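Local coordinates for protein flavin prenyltransferase PAD1, mitochondrial (Aspergillus niger, PDB 6QLG) that probably transfers a dimethylallyl group to reduced FMN, without a metal ion, to make the prenylated flavin cofactor used by the ferulic acid decarboxylase FDC1, at residues V73-K76 / W77-A80; D139-I142 / S143-D147. All coordinates share one frame; numbering follows the deposited sequence.

Contact 1 (V73-K76 / W77-A80); sequences VMSK and WAEA. With FMN (flavin mononucleotide), chain M.
Ser75 and Ala78 meet at the start of helix 76-85, where a serine hydroxyl serves two partners at once. Ser75 OG accepts from Ala78 N at 3.1 Å as the N-cap of the helix and donates to FMN O2P in a very short bond of 2.5 Å. With OG held between the backbone N and the carbonyl carbon (chi1 80°), the hydroxyl can reach both. The backbone carries on the turn: Glu79 N bonds to Ser75 O at 3.2 Å.

Lys76 can be followed outward along the neighbouring indole. CB sits next to the peptide N of Trp77, as chain connectivity requires; CG, anti to the backbone N, passes over one face of the ring; CD approaches Trp77 NE1 to 3.9 Å; and NZ makes a weak bond to a water that Trp77 NE1 grips more firmly, in the plane of the ring. On the other flank Met74 CE touches Glu79 OE1, the two side chains crossing at about a right angle, and a second water donates to both Met74 O and Glu79 OE1.

Trp77 also packs on Met106 and Trp225, each from a different neighbouring subunit. Strand 69-74 leading into helix 76-85 is a strand-to-helix connection of this Rossmann-like flavoprotein fold, its N-cap serine lining the FMN phosphate site.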
# COMPACT_ATOMS: atom_id res chain seq x y z
N VAL B 73 6.67 -7.36 -36.04
CA VAL B 73 5.38 -6.68 -36.05
C VAL B 73 5.65 -5.19 -35.95
O VAL B 73 6.44 -4.75 -35.10
CB VAL B 73 4.46 -7.14 -34.90
CG1 VAL B 73 3.08 -6.53 -35.06
CG2 VAL B 73 4.38 -8.66 -34.85
N MET B 74 5.01 -4.41 -36.81
CA MET B 74 5.16 -2.96 -36.83
C MET B 74 3.79 -2.32 -36.62
O MET B 74 2.82 -2.71 -37.27
CB MET B 74 5.76 -2.47 -38.15
CG MET B 74 7.17 -2.96 -38.43
SD MET B 74 7.81 -2.27 -39.98
CE MET B 74 6.58 -2.85 -41.13
N SER B 75 3.73 -1.33 -35.74
CA SER B 75 2.49 -0.60 -35.55
C SER B 75 2.31 0.42 -36.67
O SER B 75 3.22 0.69 -37.46
CB SER B 75 2.46 0.10 -34.19
OG SER B 75 3.20 1.31 -34.22
N LYS B 76 1.11 1.00 -36.74
CA LYS B 76 0.81 2.01 -37.74
C LYS B 76 1.78 3.18 -37.64
O LYS B 76 2.34 3.63 -38.65
CB LYS B 76 -0.63 2.49 -37.58
CG LYS B 76 -1.00 3.70 -38.42
CD LYS B 76 -2.22 4.40 -37.83
CE LYS B 76 -2.73 5.51 -38.74
NZ LYS B 76 -3.97 6.13 -38.19
N TRP B 77 2.01 3.68 -36.43
CA TRP B 77 2.87 4.85 -36.27
C TRP B 77 4.35 4.50 -36.32
O TRP B 77 5.17 5.39 -36.56
CB TRP B 77 2.50 5.59 -34.98
CG TRP B 77 1.24 6.35 -35.18
CD1 TRP B 77 -0.01 5.98 -34.77
CD2 TRP B 77 1.08 7.57 -35.90
NE1 TRP B 77 -0.93 6.92 -35.18
CE2 TRP B 77 -0.29 7.90 -35.88
CE3 TRP B 77 1.97 8.42 -36.56
CZ2 TRP B 77 -0.79 9.05 -36.48
CZ3 TRP B 77 1.48 9.57 -37.16
CH2 TRP B 77 0.11 9.87 -37.12
N ALA B 78 4.70 3.23 -36.11
CA ALA B 78 6.07 2.80 -36.38
C ALA B 78 6.39 2.95 -37.86
O ALA B 78 7.49 3.40 -38.22
CB ALA B 78 6.27 1.36 -35.93
N GLU B 79 5.45 2.59 -38.74
CA GLU B 79 5.67 2.76 -40.17
C GLU B 79 5.84 4.23 -40.54
O GLU B 79 6.70 4.57 -41.36
CB GLU B 79 4.52 2.14 -40.95
CG GLU B 79 4.36 0.64 -40.72
CD GLU B 79 3.40 -0.01 -41.69
OE1 GLU B 79 3.21 -1.24 -41.61
OE2 GLU B 79 2.82 0.70 -42.54
N ALA B 80 5.05 5.11 -39.92
CA ALA B 80 5.20 6.54 -40.17
C ALA B 80 6.56 7.03 -39.69
O ALA B 80 7.21 7.84 -40.37
CB ALA B 80 4.07 7.31 -39.49
N1 FMN M . 5.44 8.59 -28.09
C2 FMN M . 6.27 8.25 -27.03
O2 FMN M . 5.79 7.73 -26.03
N3 FMN M . 7.62 8.48 -27.12
C4 FMN M . 8.15 9.06 -28.26
O4 FMN M . 9.35 9.28 -28.36
C4A FMN M . 7.32 9.41 -29.32
N5 FMN M . 7.87 9.98 -30.45
C5A FMN M . 7.06 10.33 -31.52
C6 FMN M . 7.61 10.91 -32.67
C7 FMN M . 6.81 11.27 -33.75
C7M FMN M . 7.42 11.90 -34.98
C8 FMN M . 5.44 11.03 -33.67
C8M FMN M . 4.54 11.41 -34.82
C9 FMN M . 4.89 10.45 -32.52
C9A FMN M . 5.69 10.10 -31.44
N10 FMN M . 5.15 9.51 -30.30
C10 FMN M . 5.96 9.17 -29.23
C1' FMN M . 3.67 9.27 -30.19
C2' FMN M . 3.18 7.87 -30.57
O2' FMN M . 3.46 7.60 -31.93
C3' FMN M . 1.68 7.78 -30.31
O3' FMN M . 1.45 7.86 -28.92
C4' FMN M . 1.05 6.51 -30.85
O4' FMN M . -0.28 6.40 -30.38
C5' FMN M . 1.82 5.27 -30.42
O5' FMN M . 1.25 4.17 -31.09
P FMN M . 2.00 2.74 -31.12
O1P FMN M . 0.98 1.66 -31.35
O2P FMN M . 3.00 2.75 -32.24
O3P FMN M . 2.69 2.47 -29.80
O HOH W 1 1.42 -1.74 -39.33
O HOH W 2 -3.80 7.46 -35.01

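Contact 2 (D139-I142 / S143-D147); sequences DDLI and SRTAD. With FMN (flavin mononucleotide), chain T.
Asp140 is the N-cap of helix 141-151, its OD1 capping Ser143 N, and this first turn is the tightly bonded part of the contact. The capping bond, 3.0 Å from Asp140 OD1 to Ser143 N, is nearly straight (168°), with CG turned back over the backbone (chi1 64°). Asp140 O takes two donors, Arg144 N at 2.9 Å almost in line with the carbonyl and Ser143 OG from above the carbonyl plane. At the next residue, Leu141 O is likewise gripped twice, by Thr145 N and by Thr145 OG1 at 2.7 Å; the hydroxyl also lies 3.5 Å from Leu141 CD1. Ile142 and Ala146 pack toward helix 127-135, and Thr145 toward strand 119-125, so this flank is buried.

Asp139 and Asp140, by contrast, are partly exposed. Toward the flavin the segments give each other few bonds, and Arg144 and Asp147 turn instead to FMN and one neighbouring subunit. Arg144 bends at chi2 (58°); its NH2 makes a salt bridge to Glu162 of that subunit, while Asp147 OD2 is bonded both to Arg144 NH1, at 3.2 Å, and to His169 of the same subunit. These partners probably fix the guanidinium's rotation, leaving flavin N1 over one face, 3.3 Å from Arg144 NH2.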
# COMPACT_ATOMS: atom_id res chain seq x y z
N ASP B 139 -5.09 -5.16 -27.27
CA ASP B 139 -6.00 -5.08 -28.40
C ASP B 139 -5.30 -5.02 -29.76
O ASP B 139 -5.98 -4.84 -30.77
CB ASP B 139 -6.96 -3.89 -28.23
CG ASP B 139 -6.39 -2.59 -28.76
OD1 ASP B 139 -5.17 -2.35 -28.61
OD2 ASP B 139 -7.18 -1.80 -29.32
N ASP B 140 -3.98 -5.17 -29.81
CA ASP B 140 -3.28 -5.39 -31.07
C ASP B 140 -2.24 -6.48 -30.87
O ASP B 140 -2.02 -6.97 -29.76
CB ASP B 140 -2.66 -4.10 -31.64
CG ASP B 140 -1.57 -3.51 -30.75
OD1 ASP B 140 -0.64 -4.23 -30.34
OD2 ASP B 140 -1.64 -2.29 -30.49
N LEU B 141 -1.59 -6.87 -31.97
CA LEU B 141 -0.71 -8.03 -31.92
C LEU B 141 0.54 -7.78 -31.07
O LEU B 141 1.05 -8.70 -30.44
CB LEU B 141 -0.30 -8.46 -33.33
CG LEU B 141 0.49 -9.78 -33.36
CD1 LEU B 141 -0.30 -10.87 -32.66
CD2 LEU B 141 0.82 -10.17 -34.78
N ILE B 142 1.03 -6.54 -31.05
CA ILE B 142 2.21 -6.23 -30.24
C ILE B 142 1.90 -6.39 -28.76
O ILE B 142 2.62 -7.08 -28.03
CB ILE B 142 2.73 -4.82 -30.56
CG1 ILE B 142 3.40 -4.79 -31.93
CG2 ILE B 142 3.70 -4.34 -29.48
CD1 ILE B 142 3.87 -3.43 -32.37
N SER B 143 0.80 -5.79 -28.29
CA SER B 143 0.49 -5.84 -26.87
C SER B 143 0.03 -7.23 -26.45
O SER B 143 0.35 -7.69 -25.35
CB SER B 143 -0.56 -4.79 -26.52
OG SER B 143 -1.65 -4.82 -27.42
N ARG B 144 -0.70 -7.93 -27.32
CA ARG B 144 -1.13 -9.29 -27.00
C ARG B 144 0.06 -10.24 -26.89
O ARG B 144 0.14 -11.05 -25.96
CB ARG B 144 -2.12 -9.80 -28.04
CG ARG B 144 -2.54 -11.26 -27.85
CD ARG B 144 -3.17 -11.52 -26.48
NE ARG B 144 -3.55 -12.91 -26.31
CZ ARG B 144 -3.87 -13.46 -25.14
NH1 ARG B 144 -3.85 -12.73 -24.03
NH2 ARG B 144 -4.21 -14.74 -25.07
N THR B 145 1.00 -10.15 -27.84
CA THR B 145 2.16 -11.03 -27.79
C THR B 145 3.01 -10.76 -26.55
O THR B 145 3.50 -11.69 -25.90
CB THR B 145 3.00 -10.88 -29.06
OG1 THR B 145 2.16 -11.11 -30.21
CG2 THR B 145 4.13 -11.89 -29.08
N ALA B 146 3.18 -9.48 -26.20
CA ALA B 146 3.87 -9.15 -24.95
C ALA B 146 3.12 -9.69 -23.74
O ALA B 146 3.73 -10.24 -22.82
CB ALA B 146 4.06 -7.64 -24.84
N ASP B 147 1.79 -9.53 -23.74
CA ASP B 147 0.97 -10.10 -22.67
C ASP B 147 1.19 -11.60 -22.56
O ASP B 147 1.24 -12.15 -21.45
CB ASP B 147 -0.50 -9.78 -22.93
CG ASP B 147 -1.39 -10.06 -21.74
OD1 ASP B 147 -1.29 -9.34 -20.73
OD2 ASP B 147 -2.21 -11.01 -21.82
N1 FMN T . -7.36 -13.91 -25.49
C2 FMN T . -7.52 -14.26 -24.17
O2 FMN T . -7.28 -13.43 -23.29
N3 FMN T . -7.96 -15.53 -23.84
C4 FMN T . -8.23 -16.45 -24.84
O4 FMN T . -8.62 -17.59 -24.55
C4A FMN T . -8.06 -16.10 -26.17
N5 FMN T . -8.33 -17.02 -27.15
C5A FMN T . -8.17 -16.68 -28.48
C6 FMN T . -8.45 -17.61 -29.48
C7 FMN T . -8.28 -17.25 -30.81
C7M FMN T . -8.58 -18.24 -31.89
C8 FMN T . -7.85 -15.97 -31.15
C8M FMN T . -7.68 -15.61 -32.60
C9 FMN T . -7.57 -15.05 -30.15
C9A FMN T . -7.73 -15.39 -28.81
N10 FMN T . -7.46 -14.47 -27.82
C10 FMN T . -7.62 -14.82 -26.50
C1' FMN T . -6.98 -13.08 -28.16
C2' FMN T . -8.11 -12.06 -28.16
O2' FMN T . -9.02 -12.38 -29.19
C3' FMN T . -7.53 -10.67 -28.41
O3' FMN T . -6.87 -10.19 -27.26
C4' FMN T . -8.63 -9.68 -28.79
O4' FMN T . -8.06 -8.40 -28.92
C5' FMN T . -9.72 -9.59 -27.73
O5' FMN T . -10.67 -8.64 -28.17
P FMN T . -12.16 -8.55 -27.56
O1P FMN T . -12.72 -7.17 -27.84
O2P FMN T . -13.01 -9.61 -28.21
O3P FMN T . -12.11 -8.76 -26.06

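In the fold
Contacts 1 and 2 show how one chain can contribute to separate flavin sites from neighbouring helix starts. Their centres are about 14 Å apart, and they meet through apolar side chains: Val73 CG1 lies 3.6 Å from Ile142 CG1, and Val73 CG2 lies 3.9 Å from Leu141 CD2, so strand 69-74 packs against the first turn of helix 141-151. From there the two diverge. In 73-80, Ser75 OG bonds one phosphate oxygen of one FMN, alongside other pocket residues, whereas Arg144 in 139-147 faces the ring system of another, whose phosphate end is bound by a neighbouring subunit. The Arg144 side chain also comes within about 3 Å, nearest atoms, of a bound dimethylallyl diphosphate, in a long, weak ion pair, placing contact 2 at the prenyl-donor pocket.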